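PDB 1ZAV: large ribosomal subunit protein uL10 from Thermotoga maritima, which forms the base of the ribosomal stalk, binding large-subunit rRNA and L7/L12 dimers and so serving the ribosome's interaction with GTP-bound translation factors. Local coordinates for residues A[164-167]-A[168-171]; A[31-34]-A[35-39]; A[136-139]-A[140-144]; A[8-11]-A[12-16]. All coordinates share one frame; numbering follows the deposited sequence.

Contact 1: A[164-167]-A[168-171]; sequences LRNL and VYVL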
# COMPACT_ATOMS: atom_id res chain seq x y z
N LEU A 164 7.95 25.01 0.39
CA LEU A 164 7.65 26.18 -0.43
C LEU A 164 6.15 26.40 -0.55
O LEU A 164 5.68 27.53 -0.58
CB LEU A 164 8.25 25.99 -1.81
CG LEU A 164 9.78 25.93 -1.79
CD1 LEU A 164 10.30 25.45 -3.13
CD2 LEU A 164 10.32 27.30 -1.44
N ARG A 165 5.39 25.31 -0.60
CA ARG A 165 3.94 25.41 -0.70
C ARG A 165 3.32 26.03 0.55
O ARG A 165 2.32 26.73 0.46
CB ARG A 165 3.35 24.03 -0.98
CG ARG A 165 3.72 23.52 -2.36
CD ARG A 165 2.91 22.30 -2.74
NE ARG A 165 3.20 21.18 -1.85
CZ ARG A 165 3.51 19.96 -2.28
NH1 ARG A 165 3.76 18.99 -1.40
NH2 ARG A 165 3.57 19.70 -3.58
N ASN A 166 3.91 25.78 1.72
CA ASN A 166 3.38 26.35 2.96
C ASN A 166 3.33 27.88 2.88
O ASN A 166 2.37 28.49 3.36
CB ASN A 166 4.23 25.92 4.16
CG ASN A 166 4.05 24.45 4.52
OD1 ASN A 166 4.84 23.88 5.27
ND2 ASN A 166 2.99 23.84 3.99
N LEU A 167 4.36 28.49 2.29
CA LEU A 167 4.40 29.94 2.15
C LEU A 167 3.21 30.39 1.30
O LEU A 167 2.47 31.31 1.66
CB LEU A 167 5.70 30.38 1.46
CG LEU A 167 6.20 31.82 1.62
CD1 LEU A 167 6.99 32.23 0.38
CD2 LEU A 167 5.06 32.78 1.86
N VAL A 168 3.04 29.72 0.17
CA VAL A 168 1.95 30.02 -0.76
C VAL A 168 0.58 29.83 -0.11
O VAL A 168 -0.33 30.65 -0.32
CB VAL A 168 2.05 29.14 -2.01
CG1 VAL A 168 0.81 29.28 -2.87
CG2 VAL A 168 3.27 29.53 -2.79
N TYR A 169 0.43 28.77 0.67
CA TYR A 169 -0.83 28.50 1.33
C TYR A 169 -1.19 29.57 2.36
O TYR A 169 -2.34 30.01 2.42
CB TYR A 169 -0.83 27.13 2.02
CG TYR A 169 -0.74 25.94 1.08
CD1 TYR A 169 -1.22 26.02 -0.23
CD2 TYR A 169 -0.20 24.72 1.51
CE1 TYR A 169 -1.17 24.91 -1.09
CE2 TYR A 169 -0.14 23.62 0.66
CZ TYR A 169 -0.63 23.72 -0.63
OH TYR A 169 -0.58 22.62 -1.46
N VAL A 170 -0.22 29.99 3.18
CA VAL A 170 -0.52 30.99 4.19
C VAL A 170 -0.78 32.37 3.60
O VAL A 170 -1.57 33.14 4.14
CB VAL A 170 0.61 31.10 5.25
CG1 VAL A 170 1.83 31.81 4.68
CG2 VAL A 170 0.09 31.82 6.48
N LEU A 171 -0.14 32.69 2.48
CA LEU A 171 -0.35 33.98 1.84
C LEU A 171 -1.78 34.02 1.30
O LEU A 171 -2.47 35.03 1.43
CB LEU A 171 0.66 34.22 0.70
CG LEU A 171 2.12 34.44 1.12
CD1 LEU A 171 2.98 34.63 -0.11
CD2 LEU A 171 2.22 35.66 2.04
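Leu167 and Leu171, one helical turn apart, meet through their branch ends: CD2 of Leu167 is 3.4 Å from CD1 of Leu171, tighter than ordinary van der Waals contact. CG of Leu167 lies anti to the backbone N (chi1 -159°), which turns its CD2 branch toward the next turn. The two chains meet at a slant, and the backbone joins the same two residues, Leu171 N donating to Leu167 O over 3.1 Å. Cutting Leu171 back to an alanine is likely to open a gap beside CD2 of Leu167, leaving that branch without its neighbour along the helix. The pair at Arg165 and Tyr169 is of another kind. These side chains run alongside each other in the same direction, the guanidinium and ring planes only 19° apart. CB of Arg165 sits over the ring of Tyr169, 4.3 Å from its centroid, in a CH-pi contact. Near the ring's rim, Arg165 O stands 3.2 Å above the plane while accepting from Tyr169 N at 2.8 Å. Arginine suits the place because its aliphatic part can lie along a ring while its charged end makes a cation-pi contact with Phe158. Leucines on one side, with chains of another protein packed on Leu164, Leu167 and Leu171, and Arg165 and Tyr169 elsewhere on the turn, are typical of an amphipathic helix, here within the region that binds L7/L12 dimers.

Contact 2: A[31-34]-A[35-39]; sequences LGFT and VADLT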
# COMPACT_ATOMS: atom_id res chain seq x y z
N LEU A 31 -27.82 -23.37 3.40
CA LEU A 31 -29.20 -23.77 3.70
C LEU A 31 -30.18 -22.89 2.94
O LEU A 31 -29.96 -21.69 2.79
CB LEU A 31 -29.46 -23.65 5.21
CG LEU A 31 -28.65 -24.56 6.13
CD1 LEU A 31 -28.86 -24.15 7.58
CD2 LEU A 31 -29.07 -26.00 5.92
N GLY A 32 -31.26 -23.48 2.46
CA GLY A 32 -32.27 -22.71 1.75
C GLY A 32 -32.05 -22.52 0.26
O GLY A 32 -33.01 -22.24 -0.47
N PHE A 33 -30.81 -22.64 -0.18
CA PHE A 33 -30.48 -22.50 -1.60
C PHE A 33 -31.01 -23.72 -2.34
O PHE A 33 -31.10 -24.82 -1.78
CB PHE A 33 -28.97 -22.39 -1.79
CG PHE A 33 -28.39 -21.05 -1.44
CD1 PHE A 33 -28.32 -20.04 -2.39
CD2 PHE A 33 -27.91 -20.80 -0.15
CE1 PHE A 33 -27.77 -18.80 -2.07
CE2 PHE A 33 -27.36 -19.56 0.17
CZ PHE A 33 -27.29 -18.56 -0.79
N THR A 34 -31.37 -23.53 -3.61
CA THR A 34 -31.90 -24.61 -4.43
C THR A 34 -30.81 -25.31 -5.23
O THR A 34 -29.67 -24.84 -5.29
CB THR A 34 -32.92 -24.05 -5.42
OG1 THR A 34 -32.28 -23.09 -6.27
CG2 THR A 34 -34.06 -23.36 -4.69
N VAL A 35 -31.17 -26.44 -5.84
CA VAL A 35 -30.23 -27.18 -6.66
C VAL A 35 -29.84 -26.30 -7.84
O VAL A 35 -28.70 -26.33 -8.31
CB VAL A 35 -30.85 -28.50 -7.21
CG1 VAL A 35 -29.85 -29.21 -8.10
CG2 VAL A 35 -31.26 -29.41 -6.06
N ALA A 36 -30.79 -25.50 -8.32
CA ALA A 36 -30.52 -24.60 -9.43
C ALA A 36 -29.40 -23.66 -9.02
O ALA A 36 -28.48 -23.41 -9.79
CB ALA A 36 -31.78 -23.80 -9.78
N ASP A 37 -29.48 -23.14 -7.79
CA ASP A 37 -28.46 -22.23 -7.28
C ASP A 37 -27.12 -22.95 -7.17
O ASP A 37 -26.08 -22.42 -7.54
CB ASP A 37 -28.85 -21.70 -5.89
CG ASP A 37 -30.14 -20.91 -5.91
OD1 ASP A 37 -30.50 -20.40 -6.99
OD2 ASP A 37 -30.79 -20.80 -4.85
N LEU A 38 -27.15 -24.17 -6.64
CA LEU A 38 -25.93 -24.96 -6.50
C LEU A 38 -25.33 -25.13 -7.89
O LEU A 38 -24.13 -24.89 -8.09
CB LEU A 38 -26.27 -26.33 -5.91
CG LEU A 38 -25.14 -27.34 -5.72
CD1 LEU A 38 -24.05 -26.76 -4.80
CD2 LEU A 38 -25.73 -28.62 -5.14
N THR A 39 -26.16 -25.51 -8.86
CA THR A 39 -25.69 -25.71 -10.22
C THR A 39 -25.06 -24.43 -10.79
O THR A 39 -23.99 -24.48 -11.38
CB THR A 39 -26.85 -26.19 -11.15
OG1 THR A 39 -27.30 -27.48 -10.72
CG2 THR A 39 -26.37 -26.30 -12.59
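Leu38 N donates to Thr34 O over 2.9 Å, the first backbone bond by which helix 35-49 takes hold of the residue before it. Thr34 is the N-cap, and in its pairing with Asp37 each side chain accepts from the other residue's backbone N-H, a capping box. Asp37 N gives its hydrogen to Thr34 OG1 at 3.2 Å; in return Thr34 N points almost straight at Asp37 OD2, 3.1 Å away with an angle of 173° at the hydrogen, and reaches that oxygen from above the carboxylate plane. With chi1 at 60°, OG1 of Thr34 stands between its own backbone N and carbonyl carbon. Threonine suits the place because its short hydroxyl side chain brings an acceptor to a first-turn N-H, while the negative charge of Asp37 is likely to be favoured by the helix N-terminus. Were Asp37 replaced by an alanine, Thr34 N would probably lose this acceptor, leaving half of the box. Further in, Val35 O accepts from both the N and OG1 of Thr39. OD2 of Asp37 also lies at the edge of the Phe33 ring, 3.6 Å from CD1. That ring stacks with Phe30, just beyond strand 24-28, and packs against Phe103 and Tyr104 of helix 94-106, so the cap lies where the strand's outgoing loop meets two helices.

Contact 3: A[136-139]-A[140-144]; sequences PSKE and ELYAM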
# COMPACT_ATOMS: atom_id res chain seq x y z
N PRO A 136 -7.90 -6.53 -5.83
CA PRO A 136 -7.80 -6.21 -7.26
C PRO A 136 -7.09 -7.33 -8.00
O PRO A 136 -6.50 -8.21 -7.37
CB PRO A 136 -7.01 -4.90 -7.26
CG PRO A 136 -6.10 -5.07 -6.09
CD PRO A 136 -7.00 -5.67 -5.03
N SER A 137 -7.13 -7.31 -9.33
CA SER A 137 -6.47 -8.35 -10.11
C SER A 137 -4.97 -8.31 -9.91
O SER A 137 -4.41 -7.28 -9.53
CB SER A 137 -6.78 -8.18 -11.60
OG SER A 137 -6.14 -7.03 -12.12
N LYS A 138 -4.31 -9.43 -10.17
CA LYS A 138 -2.86 -9.52 -10.01
C LYS A 138 -2.19 -8.43 -10.85
O LYS A 138 -1.21 -7.82 -10.42
CB LYS A 138 -2.37 -10.90 -10.45
CG LYS A 138 -0.94 -11.17 -10.05
CD LYS A 138 -0.60 -12.65 -10.14
CE LYS A 138 0.72 -12.92 -9.45
NZ LYS A 138 1.02 -14.37 -9.32
N GLU A 139 -2.73 -8.18 -12.04
CA GLU A 139 -2.16 -7.15 -12.90
C GLU A 139 -2.25 -5.77 -12.25
O GLU A 139 -1.28 -5.02 -12.25
CB GLU A 139 -2.85 -7.14 -14.27
CG GLU A 139 -2.37 -8.25 -15.18
CD GLU A 139 -0.85 -8.27 -15.33
OE1 GLU A 139 -0.26 -7.25 -15.76
OE2 GLU A 139 -0.23 -9.32 -15.00
N GLU A 140 -3.42 -5.45 -11.70
CA GLU A 140 -3.62 -4.17 -11.03
C GLU A 140 -2.66 -4.09 -9.84
O GLU A 140 -2.08 -3.04 -9.55
CB GLU A 140 -5.07 -4.04 -10.55
CG GLU A 140 -6.10 -4.13 -11.67
CD GLU A 140 -7.53 -4.03 -11.17
OE1 GLU A 140 -7.91 -4.78 -10.25
OE2 GLU A 140 -8.29 -3.20 -11.72
N LEU A 141 -2.48 -5.22 -9.16
CA LEU A 141 -1.58 -5.28 -8.02
C LEU A 141 -0.16 -4.96 -8.43
O LEU A 141 0.51 -4.14 -7.79
CB LEU A 141 -1.65 -6.67 -7.37
CG LEU A 141 -2.92 -6.97 -6.56
CD1 LEU A 141 -2.93 -8.44 -6.17
CD2 LEU A 141 -2.96 -6.08 -5.32
N TYR A 142 0.32 -5.61 -9.49
CA TYR A 142 1.67 -5.36 -9.98
C TYR A 142 1.83 -3.88 -10.31
O TYR A 142 2.87 -3.28 -10.04
CB TYR A 142 1.96 -6.21 -11.22
CG TYR A 142 2.36 -7.64 -10.94
CD1 TYR A 142 1.85 -8.69 -11.69
CD2 TYR A 142 3.29 -7.94 -9.94
CE1 TYR A 142 2.24 -10.00 -11.47
CE2 TYR A 142 3.70 -9.25 -9.71
CZ TYR A 142 3.17 -10.28 -10.47
OH TYR A 142 3.56 -11.58 -10.25
N ALA A 143 0.79 -3.30 -10.91
CA ALA A 143 0.81 -1.90 -11.28
C ALA A 143 1.01 -1.02 -10.04
O ALA A 143 1.84 -0.11 -10.05
CB ALA A 143 -0.50 -1.52 -11.97
N MET A 144 0.24 -1.29 -8.99
CA MET A 144 0.32 -0.52 -7.75
C MET A 144 1.66 -0.67 -7.04
O MET A 144 2.13 0.25 -6.37
CB MET A 144 -0.77 -0.95 -6.78
CG MET A 144 -2.16 -1.04 -7.36
SD MET A 144 -3.30 -1.77 -6.17
CE MET A 144 -4.78 -0.77 -6.43
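Glu140 reaches back to the residues before it: its OE1 accepts from Ser137 N at 2.8 Å, met on the anti side of the carboxylate, and also lies against CB of Pro136. The exchange is mutual, for Glu140 N donates to Ser137 OG over 3.2 Å. CG of Glu140 is anti to its own carbonyl carbon (chi1 -60°), which leaves the extended chain reaching toward the helix start, where a carboxylate is likely to be favoured. Leu141 comes next. Its N bonds to Ser137 O, and its CD2 presses on CG of Pro136 at 3.4 Å, a tight contact between side chains set about at right angles. Serine as N-cap with glutamate three residues on makes a capping box, and the proline before the cap touching Leu141 makes a hydrophobic staple; together they mark the beginning of helix 138-176, which lies within the region that binds L7/L12 dimers. At Tyr142 the extended Lys138 runs alongside the ring in the same direction, its CE 3.2 Å from the hydroxyl OH, while its NZ is bonded to the backbone of a chain of another protein. The Tyr142 ring itself stacks on an aromatic side chain of a further protein chain, and OE2 of Glu139 approaches its edge. Ala143 N donates to Glu139 O at 3.0 Å, and its small side chain suits a place where another protein's backbone packs. SD of Met144 reaches back to CG of Pro136, 4.3 Å away.

Contact 4: A[8-11]-A[12-16]; sequences KELI and VKEMS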
# COMPACT_ATOMS: atom_id res chain seq x y z
N LYS A 8 -16.34 -45.41 5.98
CA LYS A 8 -16.19 -44.11 6.64
C LYS A 8 -14.72 -43.68 6.66
O LYS A 8 -14.40 -42.53 6.36
CB LYS A 8 -16.72 -44.16 8.07
CG LYS A 8 -18.17 -44.63 8.20
CD LYS A 8 -18.72 -44.39 9.60
CE LYS A 8 -18.02 -45.22 10.67
NZ LYS A 8 -18.38 -46.66 10.60
N GLU A 9 -13.84 -44.61 7.02
CA GLU A 9 -12.41 -44.30 7.06
C GLU A 9 -11.90 -43.81 5.71
O GLU A 9 -11.10 -42.88 5.66
CB GLU A 9 -11.59 -45.54 7.48
CG GLU A 9 -11.68 -45.89 8.96
CD GLU A 9 -10.91 -47.15 9.31
OE1 GLU A 9 -10.75 -47.44 10.52
OE2 GLU A 9 -10.48 -47.87 8.38
N LEU A 10 -12.36 -44.44 4.64
CA LEU A 10 -11.94 -44.08 3.29
C LEU A 10 -12.39 -42.66 2.94
O LEU A 10 -11.65 -41.87 2.35
CB LEU A 10 -12.51 -45.07 2.28
CG LEU A 10 -11.82 -45.25 0.93
CD1 LEU A 10 -12.39 -46.48 0.23
CD2 LEU A 10 -12.02 -44.02 0.07
N ILE A 11 -13.62 -42.33 3.32
CA ILE A 11 -14.16 -41.00 3.05
C ILE A 11 -13.35 -39.96 3.82
O ILE A 11 -13.00 -38.91 3.27
CB ILE A 11 -15.65 -40.94 3.44
CG1 ILE A 11 -16.44 -41.90 2.55
CG2 ILE A 11 -16.18 -39.52 3.30
CD1 ILE A 11 -17.90 -42.03 2.92
N VAL A 12 -13.04 -40.25 5.08
CA VAL A 12 -12.26 -39.34 5.92
C VAL A 12 -10.84 -39.19 5.38
O VAL A 12 -10.30 -38.09 5.30
CB VAL A 12 -12.16 -39.85 7.39
CG1 VAL A 12 -11.18 -38.98 8.19
CG2 VAL A 12 -13.54 -39.83 8.05
N LYS A 13 -10.23 -40.31 5.00
CA LYS A 13 -8.87 -40.28 4.48
C LYS A 13 -8.83 -39.45 3.19
O LYS A 13 -7.96 -38.60 3.03
CB LYS A 13 -8.39 -41.71 4.20
CG LYS A 13 -7.02 -41.80 3.56
CD LYS A 13 -5.92 -41.99 4.59
CE LYS A 13 -4.68 -42.60 3.95
NZ LYS A 13 -5.01 -43.91 3.30
N GLU A 14 -9.76 -39.72 2.29
CA GLU A 14 -9.82 -39.00 1.02
C GLU A 14 -9.89 -37.50 1.25
O GLU A 14 -9.10 -36.73 0.71
CB GLU A 14 -11.03 -39.44 0.21
CG GLU A 14 -10.95 -40.87 -0.29
CD GLU A 14 -12.10 -41.24 -1.21
OE1 GLU A 14 -13.27 -41.02 -0.81
OE2 GLU A 14 -11.84 -41.76 -2.31
N MET A 15 -10.86 -37.09 2.06
CA MET A 15 -11.06 -35.69 2.39
C MET A 15 -9.81 -35.10 3.04
O MET A 15 -9.36 -34.02 2.66
CB MET A 15 -12.25 -35.55 3.33
CG MET A 15 -12.63 -34.13 3.63
SD MET A 15 -13.78 -33.51 2.42
CE MET A 15 -15.28 -33.74 3.30
N SER A 16 -9.26 -35.81 4.02
CA SER A 16 -8.07 -35.34 4.73
C SER A 16 -6.92 -35.10 3.77
O SER A 16 -6.18 -34.12 3.90
CB SER A 16 -7.63 -36.37 5.79
OG SER A 16 -8.57 -36.46 6.86
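Helix 5-19, near the N-terminus of the uL10 chain, carries this contact between successive turns, in which Val12, Lys13, Glu14 and Met15 each donate a backbone N-H to the residue four positions earlier. The closest of these bonds is Lys13 N to Glu9 O, at 2.8 Å. On the surface side, Glu14 and Leu10 meet at a slant, with CD2 of Leu10 facing the carboxylate end of Glu14. The modelled 3.1 Å between CD2 of Leu10 and CD of Glu14 is too short to be taken literally, so the detail of this approach is doubtful. Lys13, a long polar chain suited to solvent, leads away from the earlier turn, while Glu9 OE1 is held by a salt bridge to Arg5. The inward side is taken by Ile11 and Met15, which both rest on Leu62 of helix 60-69; Met15 also touches Val58 of strand 53-58, a flexible thioether chain fitting between those elements. Branched Val12 packs by its methyl CG2 against Lys8 O, 3.3 Å away; that branch is anti to the carbonyl carbon of Val12, the other, CG1, being anti to the backbone N (chi1 172°). CB of Met15 lies 3.4 Å from Ile11 O.

All four contacts are local, each within or at the start of a helix. Contacts 1 and 3 share helix 138-176, their centres about 36 Å apart; both are partly buried, with chains of other proteins packed on them. Contacts 2 and 4 lie at the surface of the domain that holds the sheet, about 26 Å apart between centres, and touch no other chain of the assembly. Chemistry follows position along each helix: contacts 2 and 3 stand at helix beginnings and add capping boxes to the helical backbone bonds, threonine with aspartate and serine with glutamate, whereas contacts 1 and 4, inside helices, have backbone bonds and side-chain contacts between successive turns without caps.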